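Serine acetyltransferase 1, putative (Entamoeba histolytica, PDB 7BW9) probably catalyses acetyl transfer to L-serine, a step of cysteine biosynthesis, and is captured here with cysteine bound. Local coordinates at residues D106-D114 with L120-I130; V238-K249 with W255-V266. All coordinates share one frame; numbering follows the deposited sequence.

Contact 1: residues D106-D114 with L120-I130. With CYS (cysteine), chain D.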
loop_
_atom_site.group_PDB
_atom_site.type_symbol
_atom_site.label_atom_id
_atom_site.label_comp_id
_atom_site.label_asym_id
_atom_site.label_seq_id
_atom_site.Cartn_x
_atom_site.Cartn_y
_atom_site.Cartn_z
ATOM N N ASP A 106 -9.876 11.734 -17.007
ATOM C CA ASP A 106 -9.360 11.588 -15.645
ATOM C C ASP A 106 -8.050 12.359 -15.474
ATOM O O ASP A 106 -7.834 13.021 -14.450
ATOM C CB ASP A 106 -9.165 10.107 -15.292
ATOM C CG ASP A 106 -10.483 9.304 -15.283
ATOM O OD1 ASP A 106 -11.571 9.864 -14.955
ATOM O OD2 ASP A 106 -10.428 8.092 -15.605
ATOM N N ILE A 107 -7.173 12.299 -16.481
ATOM C CA ILE A 107 -5.910 13.039 -16.431
ATOM C C ILE A 107 -6.167 14.537 -16.374
ATOM O O ILE A 107 -5.524 15.264 -15.604
ATOM C CB ILE A 107 -5.034 12.664 -17.639
ATOM C CG1 ILE A 107 -4.482 11.248 -17.468
ATOM C CG2 ILE A 107 -3.934 13.704 -17.865
ATOM C CD1 ILE A 107 -4.229 10.572 -18.790
ATOM N N ILE A 108 -7.091 15.025 -17.199
ATOM C CA ILE A 108 -7.471 16.436 -17.147
ATOM C C ILE A 108 -7.970 16.795 -15.756
ATOM O O ILE A 108 -7.590 17.827 -15.192
ATOM C CB ILE A 108 -8.536 16.750 -18.213
ATOM C CG1 ILE A 108 -7.950 16.637 -19.634
ATOM C CG2 ILE A 108 -9.178 18.114 -17.943
ATOM C CD1 ILE A 108 -6.615 17.302 -19.814
ATOM N N ALA A 109 -8.833 15.944 -15.187
ATOM C CA ALA A 109 -9.384 16.197 -13.855
ATOM C C ALA A 109 -8.284 16.247 -12.812
ATOM O O ALA A 109 -8.347 17.046 -11.868
ATOM C CB ALA A 109 -10.401 15.115 -13.479
ATOM N N ALA A 110 -7.271 15.378 -12.957
ATOM C CA ALA A 110 -6.142 15.393 -12.030
ATOM C C ALA A 110 -5.378 16.706 -12.139
ATOM O O ALA A 110 -4.965 17.287 -11.123
ATOM C CB ALA A 110 -5.208 14.200 -12.306
ATOM N N TYR A 111 -5.171 17.171 -13.368
ATOM C CA TYR A 111 -4.403 18.422 -13.577
ATOM C C TYR A 111 -5.130 19.636 -12.989
ATOM O O TYR A 111 -4.475 20.442 -12.370
ATOM C CB TYR A 111 -4.063 18.656 -15.045
ATOM C CG TYR A 111 -3.361 19.965 -15.288
ATOM C CD1 TYR A 111 -2.040 20.147 -14.928
ATOM C CD2 TYR A 111 -4.025 21.024 -15.875
ATOM C CE1 TYR A 111 -1.390 21.344 -15.156
ATOM C CE2 TYR A 111 -3.390 22.229 -16.114
ATOM C CZ TYR A 111 -2.071 22.388 -15.751
ATOM O OH TYR A 111 -1.468 23.580 -15.988
ATOM N N THR A 112 -6.438 19.748 -13.191
ATOM C CA THR A 112 -7.161 20.906 -12.658
ATOM C C THR A 112 -7.345 20.798 -11.153
ATOM O O THR A 112 -7.331 21.817 -10.460
ATOM C CB THR A 112 -8.535 21.077 -13.327
ATOM O OG1 THR A 112 -9.443 20.092 -12.823
ATOM C CG2 THR A 112 -8.446 20.897 -14.821
ATOM N N GLY A 113 -7.510 19.582 -10.635
ATOM C CA GLY A 113 -7.795 19.333 -9.240
ATOM C C GLY A 113 -6.602 19.311 -8.309
ATOM O O GLY A 113 -6.793 19.187 -7.095
ATOM N N ASP A 114 -5.374 19.417 -8.807
ATOM C CA ASP A 114 -4.195 19.265 -7.952
ATOM C C ASP A 114 -3.185 20.375 -8.209
ATOM O O ASP A 114 -2.524 20.373 -9.272
ATOM C CB ASP A 114 -3.563 17.885 -8.148
ATOM C CG ASP A 114 -2.370 17.633 -7.213
ATOM O OD1 ASP A 114 -2.214 18.380 -6.222
ATOM O OD2 ASP A 114 -1.584 16.685 -7.484
ATOM N N LEU A 120 1.050 17.059 -17.739
ATOM C CA LEU A 120 0.343 15.818 -18.039
ATOM C C LEU A 120 1.285 14.624 -17.995
ATOM O O LEU A 120 0.876 13.532 -17.576
ATOM C CB LEU A 120 -0.356 15.891 -19.402
ATOM C CG LEU A 120 -1.484 16.918 -19.568
ATOM C CD1 LEU A 120 -2.404 16.519 -20.706
ATOM C CD2 LEU A 120 -2.278 17.136 -18.268
ATOM N N ALA A 121 2.545 14.812 -18.401
ATOM C CA ALA A 121 3.524 13.728 -18.327
ATOM C C ALA A 121 3.634 13.186 -16.905
ATOM O O ALA A 121 3.546 11.971 -16.682
ATOM C CB ALA A 121 4.890 14.215 -18.812
ATOM N N MET A 122 3.828 14.080 -15.934
ATOM C CA MET A 122 3.912 13.668 -14.538
ATOM C C MET A 122 2.676 12.876 -14.139
ATOM O O MET A 122 2.776 11.795 -13.547
ATOM C CB MET A 122 4.075 14.900 -13.647
ATOM C CG MET A 122 3.754 14.651 -12.169
ATOM S SD MET A 122 3.636 16.161 -11.176
ATOM C CE MET A 122 5.236 16.888 -11.472
ATOM N N ILE A 123 1.497 13.391 -14.495
ATOM C CA ILE A 123 0.244 12.728 -14.149
ATOM C C ILE A 123 0.181 11.357 -14.805
ATOM O O ILE A 123 -0.143 10.350 -14.162
ATOM C CB ILE A 123 -0.956 13.610 -14.553
ATOM C CG1 ILE A 123 -0.955 14.914 -13.755
ATOM C CG2 ILE A 123 -2.287 12.878 -14.364
ATOM C CD1 ILE A 123 -1.791 15.985 -14.374
ATOM N N ILE A 124 0.515 11.296 -16.092
ATOM C CA ILE A 124 0.355 10.050 -16.827
ATOM C C ILE A 124 1.321 8.997 -16.306
ATOM O O ILE A 124 0.972 7.820 -16.175
ATOM C CB ILE A 124 0.553 10.300 -18.330
ATOM C CG1 ILE A 124 -0.618 11.107 -18.895
ATOM C CG2 ILE A 124 0.727 8.972 -19.062
ATOM C CD1 ILE A 124 -0.432 11.513 -20.361
ATOM N N ARG A 125 2.543 9.402 -15.988
ATOM C CA ARG A 125 3.553 8.406 -15.661
ATOM C C ARG A 125 3.487 7.974 -14.206
ATOM O O ARG A 125 3.871 6.845 -13.881
ATOM C CB ARG A 125 4.938 8.957 -15.995
ATOM C CG ARG A 125 5.274 8.752 -17.477
ATOM C CD ARG A 125 6.698 9.103 -17.836
ATOM N NE ARG A 125 7.701 8.408 -17.046
ATOM C CZ ARG A 125 8.206 7.202 -17.321
ATOM N NH1 ARG A 125 7.780 6.497 -18.361
ATOM N NH2 ARG A 125 9.147 6.694 -16.540
ATOM N N SER A 126 2.993 8.840 -13.330
ATOM C CA SER A 126 3.231 8.667 -11.905
ATOM C C SER A 126 2.008 8.757 -10.997
ATOM O O SER A 126 2.124 8.373 -9.833
ATOM C CB SER A 126 4.265 9.690 -11.420
ATOM O OG SER A 126 5.497 9.489 -12.090
ATOM N N TYR A 127 0.856 9.236 -11.456
ATOM C CA TYR A 127 -0.260 9.415 -10.510
ATOM C C TYR A 127 -0.972 8.088 -10.257
ATOM O O TYR A 127 -1.572 7.532 -11.186
ATOM C CB TYR A 127 -1.241 10.464 -11.007
ATOM C CG TYR A 127 -0.910 11.845 -10.477
ATOM C CD1 TYR A 127 0.405 12.279 -10.403
ATOM C CD2 TYR A 127 -1.904 12.698 -10.026
ATOM C CE1 TYR A 127 0.729 13.540 -9.913
ATOM C CE2 TYR A 127 -1.599 13.973 -9.527
ATOM C CZ TYR A 127 -0.280 14.385 -9.473
ATOM O OH TYR A 127 0.029 15.641 -8.971
ATOM N N PRO A 128 -0.961 7.563 -9.022
ATOM C CA PRO A 128 -1.630 6.271 -8.774
ATOM C C PRO A 128 -3.127 6.308 -9.014
ATOM O O PRO A 128 -3.710 5.261 -9.324
ATOM C CB PRO A 128 -1.319 5.974 -7.300
ATOM C CG PRO A 128 -1.033 7.322 -6.694
ATOM C CD PRO A 128 -0.372 8.132 -7.798
ATOM N N GLY A 129 -3.770 7.470 -8.845
ATOM C CA GLY A 129 -5.201 7.558 -9.087
ATOM C C GLY A 129 -5.555 7.398 -10.550
ATOM O O GLY A 129 -6.640 6.908 -10.878
ATOM N N ILE A 130 -4.644 7.805 -11.439
ATOM C CA ILE A 130 -4.813 7.587 -12.867
ATOM C C ILE A 130 -4.576 6.124 -13.201
ATOM O O ILE A 130 -5.329 5.515 -13.969
ATOM C CB ILE A 130 -3.860 8.498 -13.668
ATOM C CG1 ILE A 130 -4.196 9.968 -13.444
ATOM C CG2 ILE A 130 -3.892 8.141 -15.138
ATOM C CD1 ILE A 130 -5.615 10.337 -13.785
HETATM N N CYS D . -2.213 17.328 -3.763
HETATM C CA CYS D . -2.899 18.501 -3.158
HETATM C C CYS D . -1.939 19.701 -3.049
HETATM O O CYS D . -0.800 19.590 -3.376
HETATM C CB CYS D . -3.496 18.127 -1.808
HETATM S SG CYS D . -2.277 17.655 -0.561
HETATM O OXT CYS D . -2.401 20.754 -2.635
#
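Ile107 on helix 96-113 presses into a hole formed by Leu120, Ile123, Ile124 and Ile130, a knobs-into-holes fit. The side chain forks at CB. Ile107 CG2 meets Leu120 CD2 at 3.8 Å and also touches Ile123 CG2. On the other branch, Ile107 CG1 approaches Ile130 CG2 at 3.9 Å, the two side chains crossing at about a right angle, and Ile107 CD1 ends against Ile124 CG1 at 3.7 Å. The axes of 106-113 and 120-126 approach to 9.8 Å, their N-to-C directions 120° apart; the Ala110 methyl meets Ile123 CG2 and Tyr111 CB meets Ile123 CD1.

Past the helix end the contact turns polar. With CG anti to the backbone N (chi1 -176°), the Asp114 carboxylate extends to Tyr127, whose OH donates to Asp114 OD2; the modelled 2.4 Å is very short and doubtful in detail. The hydroxyl also has a weak hydrogen bond with Arg152 of the second subunit. Ile123 CG1 sits over the centre of one Tyr127 ring face. Asp114 OD1 takes the amino N of the bound cysteine at 2.7 Å and is also bonded by Ala116 N. This division of the carboxylate is consistent with Tyr127 acting as a second-shell residue that orients the acid.

Contact 2: residues V238-K249 with W255-V266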
loop_
_atom_site.group_PDB
_atom_site.type_symbol
_atom_site.label_atom_id
_atom_site.label_comp_id
_atom_site.label_asym_id
_atom_site.label_seq_id
_atom_site.Cartn_x
_atom_site.Cartn_y
_atom_site.Cartn_z
ATOM N N VAL A 238 -18.026 6.912 4.125
ATOM C CA VAL A 238 -19.367 7.063 3.570
ATOM C C VAL A 238 -19.948 5.671 3.397
ATOM O O VAL A 238 -19.509 4.914 2.525
ATOM C CB VAL A 238 -19.337 7.829 2.250
ATOM C CG1 VAL A 238 -20.751 8.020 1.699
ATOM C CG2 VAL A 238 -18.616 9.158 2.442
ATOM N N LEU A 239 -20.919 5.306 4.231
ATOM C CA LEU A 239 -21.294 3.907 4.402
ATOM C C LEU A 239 -22.777 3.659 4.149
ATOM O O LEU A 239 -23.641 4.400 4.632
ATOM C CB LEU A 239 -20.939 3.425 5.811
ATOM C CG LEU A 239 -19.469 3.572 6.217
ATOM C CD1 LEU A 239 -19.231 2.897 7.570
ATOM C CD2 LEU A 239 -18.535 2.987 5.145
ATOM N N GLY A 240 -23.059 2.582 3.429
ATOM C CA GLY A 240 -24.406 2.078 3.251
ATOM C C GLY A 240 -24.981 2.457 1.903
ATOM O O GLY A 240 -24.366 3.156 1.086
ATOM N N ASN A 241 -26.210 1.993 1.687
ATOM C CA ASN A 241 -26.982 2.354 0.494
ATOM C C ASN A 241 -27.645 3.716 0.698
ATOM O O ASN A 241 -28.852 3.850 0.919
ATOM C CB ASN A 241 -28.015 1.294 0.173
ATOM C CG ASN A 241 -28.914 1.693 -0.998
ATOM O OD1 ASN A 241 -28.557 2.533 -1.844
ATOM N ND2 ASN A 241 -30.083 1.097 -1.048
ATOM N N ILE A 242 -26.814 4.743 0.619
ATOM C CA ILE A 242 -27.252 6.115 0.768
ATOM C C ILE A 242 -26.846 6.853 -0.491
ATOM O O ILE A 242 -26.018 6.382 -1.276
ATOM C CB ILE A 242 -26.645 6.776 2.015
ATOM C CG1 ILE A 242 -25.118 6.814 1.904
ATOM C CG2 ILE A 242 -27.097 6.035 3.276
ATOM C CD1 ILE A 242 -24.412 7.239 3.180
ATOM N N THR A 243 -27.434 8.026 -0.673
ATOM C CA THR A 243 -27.185 8.859 -1.836
ATOM C C THR A 243 -26.607 10.185 -1.374
ATOM O O THR A 243 -27.097 10.776 -0.405
ATOM C CB THR A 243 -28.471 9.083 -2.641
ATOM O OG1 THR A 243 -28.882 7.844 -3.224
ATOM C CG2 THR A 243 -28.240 10.082 -3.750
ATOM N N ILE A 244 -25.551 10.627 -2.046
ATOM C CA ILE A 244 -24.939 11.931 -1.818
ATOM C C ILE A 244 -25.218 12.769 -3.052
ATOM O O ILE A 244 -24.766 12.430 -4.153
ATOM C CB ILE A 244 -23.423 11.823 -1.570
ATOM C CG1 ILE A 244 -23.116 10.904 -0.378
ATOM C CG2 ILE A 244 -22.795 13.213 -1.402
ATOM C CD1 ILE A 244 -23.922 11.195 0.837
ATOM N N GLY A 245 -25.944 13.863 -2.875
ATOM C CA GLY A 245 -26.306 14.688 -4.006
ATOM C C GLY A 245 -25.098 15.314 -4.681
ATOM O O GLY A 245 -23.961 15.247 -4.207
ATOM N N SER A 246 -25.367 15.946 -5.820
ATOM C CA SER A 246 -24.347 16.686 -6.546
ATOM C C SER A 246 -23.918 17.931 -5.779
ATOM O O SER A 246 -24.674 18.485 -4.974
ATOM C CB SER A 246 -24.874 17.101 -7.915
ATOM O OG SER A 246 -25.358 15.982 -8.628
ATOM N N ASN A 247 -22.686 18.369 -6.041
ATOM C CA ASN A 247 -22.126 19.602 -5.476
ATOM C C ASN A 247 -22.013 19.545 -3.950
ATOM O O ASN A 247 -22.151 20.563 -3.268
ATOM C CB ASN A 247 -22.940 20.834 -5.899
ATOM C CG ASN A 247 -22.915 21.070 -7.400
ATOM O OD1 ASN A 247 -23.942 20.968 -8.076
ATOM N ND2 ASN A 247 -21.743 21.395 -7.926
ATOM N N VAL A 248 -21.752 18.364 -3.400
ATOM C CA VAL A 248 -21.569 18.173 -1.966
ATOM C C VAL A 248 -20.073 18.084 -1.693
ATOM O O VAL A 248 -19.334 17.436 -2.451
ATOM C CB VAL A 248 -22.309 16.916 -1.476
ATOM C CG1 VAL A 248 -21.833 16.496 -0.069
ATOM C CG2 VAL A 248 -23.814 17.157 -1.495
ATOM N N LYS A 249 -19.619 18.797 -0.664
ATOM C CA LYS A 249 -18.249 18.715 -0.161
ATOM C C LYS A 249 -18.279 18.078 1.225
ATOM O O LYS A 249 -18.956 18.580 2.132
ATOM C CB LYS A 249 -17.597 20.095 -0.090
ATOM C CG LYS A 249 -17.941 21.026 -1.241
ATOM C CD LYS A 249 -16.985 20.844 -2.402
ATOM C CE LYS A 249 -17.256 21.833 -3.540
ATOM N NZ LYS A 249 -16.770 23.216 -3.237
ATOM N N TRP A 255 -18.095 10.836 9.248
ATOM C CA TRP A 255 -18.757 9.537 9.230
ATOM C C TRP A 255 -20.184 9.764 8.744
ATOM O O TRP A 255 -21.012 10.292 9.484
ATOM C CB TRP A 255 -18.699 8.902 10.613
ATOM C CG TRP A 255 -19.436 7.632 10.759
ATOM C CD1 TRP A 255 -19.304 6.510 10.001
ATOM C CD2 TRP A 255 -20.422 7.334 11.755
ATOM N NE1 TRP A 255 -20.155 5.527 10.461
ATOM C CE2 TRP A 255 -20.845 6.010 11.543
ATOM C CE3 TRP A 255 -20.983 8.064 12.811
ATOM C CZ2 TRP A 255 -21.816 5.395 12.345
ATOM C CZ3 TRP A 255 -21.946 7.456 13.607
ATOM C CH2 TRP A 255 -22.353 6.135 13.366
ATOM N N ILE A 256 -20.460 9.388 7.496
ATOM C CA ILE A 256 -21.745 9.627 6.839
ATOM C C ILE A 256 -22.482 8.302 6.719
ATOM O O ILE A 256 -21.959 7.342 6.143
ATOM C CB ILE A 256 -21.574 10.251 5.442
ATOM C CG1 ILE A 256 -20.671 11.492 5.462
ATOM C CG2 ILE A 256 -22.936 10.548 4.825
ATOM C CD1 ILE A 256 -21.228 12.639 6.237
ATOM N N THR A 257 -23.706 8.257 7.238
ATOM C CA THR A 257 -24.533 7.059 7.182
ATOM C C THR A 257 -25.957 7.374 6.734
ATOM O O THR A 257 -26.815 6.488 6.778
ATOM C CB THR A 257 -24.575 6.354 8.547
ATOM O OG1 THR A 257 -24.858 7.318 9.568
ATOM C CG2 THR A 257 -23.248 5.656 8.858
ATOM N N GLN A 258 -26.220 8.604 6.308
ATOM C CA GLN A 258 -27.528 9.040 5.846
ATOM C C GLN A 258 -27.390 9.745 4.505
ATOM O O GLN A 258 -26.320 10.255 4.161
ATOM C CB GLN A 258 -28.177 10.004 6.849
ATOM C CG GLN A 258 -28.182 9.485 8.269
ATOM C CD GLN A 258 -28.635 10.533 9.254
ATOM O OE1 GLN A 258 -27.986 11.568 9.425
ATOM N NE2 GLN A 258 -29.761 10.275 9.905
ATOM N N ASN A 259 -28.493 9.777 3.757
ATOM C CA ASN A 259 -28.565 10.559 2.533
ATOM C C ASN A 259 -28.165 11.999 2.804
ATOM O O ASN A 259 -28.341 12.518 3.905
ATOM C CB ASN A 259 -29.978 10.542 1.944
ATOM C CG ASN A 259 -30.395 9.180 1.438
ATOM O OD1 ASN A 259 -29.559 8.328 1.137
ATOM N ND2 ASN A 259 -31.708 8.978 1.312
ATOM N N ILE A 260 -27.620 12.648 1.782
ATOM C CA ILE A 260 -27.233 14.051 1.851
ATOM C C ILE A 260 -27.742 14.727 0.585
ATOM O O ILE A 260 -27.395 14.311 -0.526
ATOM C CB ILE A 260 -25.711 14.215 2.001
ATOM C CG1 ILE A 260 -25.253 13.604 3.326
ATOM C CG2 ILE A 260 -25.308 15.666 1.941
ATOM C CD1 ILE A 260 -23.797 13.781 3.579
ATOM N N ASP A 261 -28.586 15.741 0.753
ATOM C CA ASP A 261 -29.132 16.495 -0.365
ATOM C C ASP A 261 -28.021 17.259 -1.086
ATOM O O ASP A 261 -26.923 17.450 -0.565
ATOM C CB ASP A 261 -30.197 17.485 0.122
ATOM C CG ASP A 261 -31.298 16.817 0.919
ATOM O OD1 ASP A 261 -31.479 15.586 0.777
ATOM O OD2 ASP A 261 -31.993 17.530 1.683
ATOM N N GLN A 262 -28.339 17.734 -2.284
ATOM C CA GLN A 262 -27.381 18.488 -3.079
ATOM C C GLN A 262 -26.995 19.799 -2.394
ATOM O O GLN A 262 -27.657 20.270 -1.467
ATOM C CB GLN A 262 -27.960 18.782 -4.459
ATOM C CG GLN A 262 -29.186 19.676 -4.425
ATOM C CD GLN A 262 -29.864 19.770 -5.776
ATOM O OE1 GLN A 262 -30.396 18.785 -6.283
ATOM N NE2 GLN A 262 -29.842 20.959 -6.370
ATOM N N ASP A 263 -25.878 20.373 -2.854
ATOM C CA ASP A 263 -25.416 21.712 -2.461
ATOM C C ASP A 263 -25.116 21.834 -0.966
ATOM O O ASP A 263 -25.210 22.925 -0.398
ATOM C CB ASP A 263 -26.417 22.790 -2.891
ATOM C CG ASP A 263 -26.660 22.792 -4.396
ATOM O OD1 ASP A 263 -25.668 22.761 -5.164
ATOM O OD2 ASP A 263 -27.839 22.814 -4.814
ATOM N N GLN A 264 -24.730 20.731 -0.323
ATOM C CA GLN A 264 -24.389 20.718 1.094
ATOM C C GLN A 264 -22.882 20.670 1.314
ATOM O O GLN A 264 -22.162 19.955 0.610
ATOM C CB GLN A 264 -25.014 19.509 1.792
ATOM C CG GLN A 264 -26.513 19.460 1.761
ATOM C CD GLN A 264 -27.112 20.656 2.433
ATOM O OE1 GLN A 264 -27.135 20.747 3.655
ATOM N NE2 GLN A 264 -27.580 21.602 1.635
ATOM N N ILE A 265 -22.416 21.409 2.318
ATOM C CA ILE A 265 -21.092 21.224 2.906
ATOM C C ILE A 265 -21.271 20.481 4.221
ATOM O O ILE A 265 -22.052 20.916 5.074
ATOM C CB ILE A 265 -20.390 22.568 3.150
ATOM C CG1 ILE A 265 -20.299 23.393 1.867
ATOM C CG2 ILE A 265 -19.015 22.333 3.756
ATOM C CD1 ILE A 265 -19.589 24.717 2.063
ATOM N N VAL A 266 -20.601 19.340 4.355
ATOM C CA VAL A 266 -20.733 18.470 5.558
ATOM C C VAL A 266 -19.389 18.411 6.279
ATOM O O VAL A 266 -18.372 18.215 5.617
ATOM C CB VAL A 266 -21.227 17.070 5.167
ATOM C CG1 VAL A 266 -21.505 16.204 6.373
ATOM C CG2 VAL A 266 -22.440 17.137 4.264
HETATM O O HOH W 1 -26.122 3.668 6.126
#
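Asn259 OD1 accepts the N-H of Thr243 at 2.8 Å, a side-chain bond inserted among the backbone bonds that join two successive coils of the left-handed parallel beta-helix. The donor stands 35° out of the amide carbonyl plane, so it is not on a lone pair. Beside it the backbone rungs resume: Ile260 N donates to Thr243 O, and Ile260 O receives Gly245 N at 2.8 Å. Leu239 N to Ile256 O marks a second face of the coil, while the pair Lys249 N to Gln264 O and Val266 N to Lys249 O marks a third.

The register shows where the coils differ. Val238 pairs with Ile256, eighteen residues on, but Ile244 pairs with Ile260 and Lys249 with Ile265, each only sixteen on. The later coil is therefore two residues shorter at the turn leading to Asn259, where a water donates to both Leu239 O and Thr257 O.

Inside, the aliphatic residues stack coil on coil. Ile244 and Ile260 lie side by side, with Ile244 CD1 3.7 Å from Ile260 CB. Ile242 CG1 stands between its backbone N and carbonyl carbon (chi1 62°), and Ile242 CD1 at its tip comes 4.0 Å from Ile256 CG2. At the next corner Val248 crosses Ile260 obliquely, their CG2 methyls 4.0 Å apart.

Outward, residues 264-266 pair in an antiparallel ladder with a strand of the third subunit, and Gln264 NE2 bonds Thr276 OG1 of that chain. Along strands 237-239 and 255-256, the Leu239 CD1 methyl approaches the Trp255 indole edge-on, 4.0 Å from Trp255 NE1, a buried nitrogen with no polar partner in the model.

Contact 1 belongs to the helical part of the chain and contact 2 to later coils of the beta-helix; their centres are 26 Å apart, and about 11 Å separates their nearest atoms, so they do not touch. Each lies near a different bound cysteine. Asp114 of contact 1 bonds its ligand directly, and that same cysteine is also held by Arg222 of the second subunit. In contact 2 the Leu239 side chain is about 7 Å from another cysteine, too far for that side chain to touch the ligand. The third subunit touches both: Ile108 and Tyr111 pack on its Val309 and Pro312, whereas beside 264-266 the sheet runs on into it.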